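Local coordinates for SusD homolog (Bacteroides ovatus, PDB 4F53), which probably binds mucin O-glycans at the bacterial surface, as a TPR-like outer-membrane lipoprotein of the SusD/RagB family, at residues A[468-471]-A[472-475]; A[98-101]-A[102-106]. All coordinates share one frame; numbering follows the deposited sequence. Where two conformers were deposited one is given.

Contact 1 of 2, residues A[468-471]-A[472-475]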
# COMPACT_ATOMS: atom_id res chain seq x y z
N ILE A 468 -6.57 5.43 -22.53
CA ILE A 468 -5.61 6.18 -21.73
C ILE A 468 -4.63 5.23 -21.05
O ILE A 468 -3.43 5.44 -21.12
CB ILE A 468 -6.29 7.12 -20.68
CG1 ILE A 468 -7.11 8.23 -21.39
CG2 ILE A 468 -5.24 7.71 -19.71
CD1 ILE A 468 -7.55 9.38 -20.52
N VAL A 469 -5.15 4.19 -20.38
CA VAL A 469 -4.37 3.25 -19.58
C VAL A 469 -3.96 2.03 -20.42
O VAL A 469 -4.79 1.37 -21.04
CB VAL A 469 -5.15 2.85 -18.30
CG1 VAL A 469 -4.41 1.79 -17.50
CG2 VAL A 469 -5.45 4.06 -17.43
N ASN A 470 -2.66 1.75 -20.43
CA ASN A 470 -2.07 0.58 -21.06
C ASN A 470 -2.31 -0.63 -20.15
O ASN A 470 -2.06 -0.54 -18.95
CB ASN A 470 -0.57 0.81 -21.30
CG ASN A 470 0.16 -0.43 -21.74
OD1 ASN A 470 0.70 -1.17 -20.92
ND2 ASN A 470 0.13 -0.71 -23.03
N ASP A 471 -2.76 -1.75 -20.72
CA ASP A 471 -3.12 -2.98 -20.01
C ASP A 471 -1.97 -3.61 -19.23
O ASP A 471 -2.21 -4.07 -18.13
CB ASP A 471 -3.71 -4.02 -20.97
CG ASP A 471 -5.10 -3.67 -21.48
OD1 ASP A 471 -5.89 -3.10 -20.70
OD2 ASP A 471 -5.40 -3.99 -22.65
N ALA A 472 -0.76 -3.60 -19.77
CA ALA A 472 0.43 -4.15 -19.11
C ALA A 472 0.94 -3.25 -17.96
O ALA A 472 1.43 -3.76 -16.96
CB ALA A 472 1.54 -4.34 -20.13
N GLU A 473 0.81 -1.92 -18.11
CA GLU A 473 1.25 -0.92 -17.13
C GLU A 473 0.27 -0.70 -15.99
O GLU A 473 0.69 -0.44 -14.87
CB GLU A 473 1.45 0.43 -17.84
CG GLU A 473 2.64 0.48 -18.77
CD GLU A 473 3.76 1.31 -18.18
OE1 GLU A 473 3.60 2.55 -18.09
OE2 GLU A 473 4.77 0.71 -17.75
N GLY A 474 -1.03 -0.68 -16.31
CA GLY A 474 -2.08 -0.36 -15.36
C GLY A 474 -2.04 1.11 -14.99
O GLY A 474 -1.39 1.91 -15.67
N ALA A 475 -2.74 1.50 -13.93
CA ALA A 475 -2.74 2.90 -13.46
C ALA A 475 -1.39 3.23 -12.81
O ALA A 475 -0.90 2.50 -11.96
CB ALA A 475 -3.89 3.11 -12.48
O HOH W 1 -1.01 3.08 -18.40

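Contact 2 of 2, residues A[98-101]-A[102-106]. With ACT (acetate ion), chain C.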
# COMPACT_ATOMS: atom_id res chain seq x y z
N PRO A 98 -6.21 20.48 9.39
CA PRO A 98 -6.74 21.31 10.49
C PRO A 98 -6.22 20.84 11.86
O PRO A 98 -5.77 21.68 12.64
CB PRO A 98 -8.26 21.16 10.34
CG PRO A 98 -8.47 20.84 8.91
CD PRO A 98 -7.31 19.94 8.57
N ASP A 99 -6.16 19.50 12.12
CA ASP A 99 -5.65 18.96 13.39
C ASP A 99 -4.14 19.16 13.54
O ASP A 99 -3.67 19.46 14.64
CB ASP A 99 -6.00 17.48 13.55
CG ASP A 99 -7.45 17.21 13.95
OD1 ASP A 99 -8.22 18.18 14.11
OD2 ASP A 99 -7.80 16.03 14.13
N TYR A 100 -3.40 19.00 12.43
CA TYR A 100 -1.95 19.18 12.40
C TYR A 100 -1.58 20.62 12.79
O TYR A 100 -0.75 20.82 13.68
CB TYR A 100 -1.40 18.81 11.01
CG TYR A 100 0.03 19.19 10.76
CD1 TYR A 100 1.08 18.39 11.21
CD2 TYR A 100 0.36 20.36 10.08
CE1 TYR A 100 2.41 18.73 10.98
CE2 TYR A 100 1.68 20.72 9.84
CZ TYR A 100 2.70 19.91 10.30
OH TYR A 100 4.00 20.28 10.05
N PHE A 101 -2.23 21.61 12.17
CA PHE A 101 -1.96 23.02 12.49
C PHE A 101 -2.39 23.35 13.92
O PHE A 101 -1.69 24.10 14.60
CB PHE A 101 -2.66 23.95 11.48
CG PHE A 101 -2.10 23.86 10.07
CD1 PHE A 101 -0.75 24.06 9.83
CD2 PHE A 101 -2.95 23.66 8.98
CE1 PHE A 101 -0.23 24.00 8.53
CE2 PHE A 101 -2.43 23.60 7.68
CZ PHE A 101 -1.08 23.76 7.47
N ASN A 102 -3.49 22.75 14.39
CA ASN A 102 -4.00 22.96 15.73
C ASN A 102 -3.02 22.42 16.78
O ASN A 102 -2.71 23.16 17.72
CB ASN A 102 -5.39 22.36 15.88
CG ASN A 102 -6.14 22.80 17.11
OD1 ASN A 102 -5.75 23.73 17.83
ND2 ASN A 102 -7.22 22.11 17.40
N LEU A 103 -2.52 21.17 16.60
CA LEU A 103 -1.54 20.53 17.49
C LEU A 103 -0.27 21.38 17.64
O LEU A 103 0.26 21.47 18.74
CB LEU A 103 -1.17 19.11 16.98
CG LEU A 103 -0.31 18.23 17.91
CD1 LEU A 103 -0.67 16.78 17.77
CD2 LEU A 103 1.18 18.40 17.65
N LYS A 104 0.21 21.99 16.53
CA LYS A 104 1.39 22.85 16.52
C LYS A 104 1.14 24.13 17.34
O LYS A 104 2.08 24.65 17.93
CB LYS A 104 1.82 23.18 15.08
CG LYS A 104 2.50 22.03 14.33
CD LYS A 104 2.61 22.38 12.86
CE LYS A 104 4.02 22.62 12.41
NZ LYS A 104 4.07 23.23 11.05
N ASN A 105 -0.12 24.61 17.41
CA ASN A 105 -0.52 25.79 18.20
C ASN A 105 -0.81 25.41 19.67
O ASN A 105 -0.79 26.27 20.53
CB ASN A 105 -1.77 26.48 17.61
CG ASN A 105 -1.63 27.05 16.22
OD1 ASN A 105 -0.54 27.43 15.77
ND2 ASN A 105 -2.76 27.17 15.51
N GLN A 106 -1.12 24.13 19.93
CA GLN A 106 -1.46 23.62 21.26
C GLN A 106 -0.25 23.07 22.04
O GLN A 106 -0.32 23.02 23.27
CB GLN A 106 -2.51 22.49 21.14
CG GLN A 106 -3.89 22.90 20.59
CD GLN A 106 -4.64 23.94 21.39
OE1 GLN A 106 -4.47 24.09 22.61
NE2 GLN A 106 -5.52 24.66 20.70
C ACT C . 4.79 23.46 7.34
O ACT C . 3.66 23.96 7.54
OXT ACT C . 5.63 23.16 8.26
CH3 ACT C . 5.18 23.18 5.86
O HOH W 2 -8.71 20.84 14.91

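Contact 1 of 2, residues A[468-471]-A[472-475]
The carboxamide of Asn470 meets the following turn through its oxygen edge. OD1 lies 2.9 Å from Glu473 N, and this donor sits in the carbonyl plane on a lone pair, with a C=O...N angle of 145°. Ala472 CB approaches the same oxygen at 3.4 Å. Glu473 CG stands off the amide plane, to one side of it, 3.3 Å from OD1. The carboxylate of Glu473 is turned 59° from the amide, and its OE1 is bonded by His514 NE2. Asn470 can fold over the turn because its CG is anti to the backbone N (chi1 171°), which places the amide beside the main-chain carbonyl.

The backbone closes the same loop. Gly474 N donates to Asn470 O over 2.8 Å, nearly in line with the carbonyl, while Glu473 N adds a weak bond to that oxygen. This i to i+4 closure, with helical backbone angles at Asp471, Ala472 and Glu473, makes an isolated alpha-turn; Gly474 ends it with positive phi, a conformation easiest for glycine. A water spans the two ends, accepting from Asn470 N at 2.9 Å and donating to Gly474 O at 3.0 Å. Val469 CG1 packs 3.5 Å from Gly474 C.

The turn belongs to the loop between helices 442-452 and 482-487. Asp471 OD1 bonds Asn463 within this loop. Val469, just ahead of the turn, packs on Tyr78 and Met511 of other loops, while Trp446 NE1, bonding Ala475 O, ties the turn's exit to helix 442-452.

Contact 2 of 2, residues A[98-101]-A[102-106]
Lys104 sets its CD methylene over one face of the Tyr100 ring, one helical turn back, and brings its ammonium group to the phenol oxygen. The CD methylene is 3.9 Å from the centroid of the Tyr100 ring and 27° off the ring normal, a CH-pi contact displaced toward the CE2-CZ side. From there the chain bends at chi3 (111°), and NZ reaches Tyr100 OH at 3.1 Å as the donor. The same NZ gives a longer, weak bond of 3.2 Å to OXT of an acetate, probably from the crystallisation liquor, whose other oxygen lies near the Tyr100 and Phe101 ring edges. Phe101 extends the aromatic surface: Tyr100 CD2 sits 3.8 Å above the plane of the Phe101 ring, toward its rim.

Round the helix, Asn102 and Gln106 pair through their amides. Gln106 NE2 gives Asn102 OD1 a nearly straight bond of 3.0 Å (166° at the hydrogen), with OD1 in the amide plane of Gln106. ND2 of Asn102 reaches water 2, which donates to Asp99 OD1; the other carboxylate oxygen of Asp99 is held by Asn34 of helix 25-37. Four i to i+4 backbone bonds, among them Leu103 N to Asp99 O at 2.8 Å, fix the spacing of these side chains near the end of helix 82-106.

The Tyr100 hydroxyl also bonds Glu117 of helix 110-131. A phenylalanine here would probably keep the face for Lys104 CD but leave NZ and Glu117 without the hydroxyl they share. Accepting from the ammonium is likely to polarise the phenol O-H and would favour its donating to Glu117, so that the hydroxyl links the two charged groups through hydrogen bonds.

Overall arrangement
Contacts 1 and 2 are separate local contacts within one chain, in series along it: the helical segment 98-106 closes long before the turn at 468-475 opens. Their centres are 40 Å apart and their nearest atoms about 27 Å, so neither touches the other. Contact 1 lies about 19 Å from the centre of the chain and contact 2 about 27 Å. Both meet small molecules probably carried over from crystallisation: a glycerol about 4 Å from the side chain of Asn470, and the acetate at Lys104. The glycerol may mark a pocket, but neither molecule establishes a glycan site. One contact shapes a loop; the other lies within helix 82-106, whose Asp99 and Tyr100 bond helices 25-37 and 110-131.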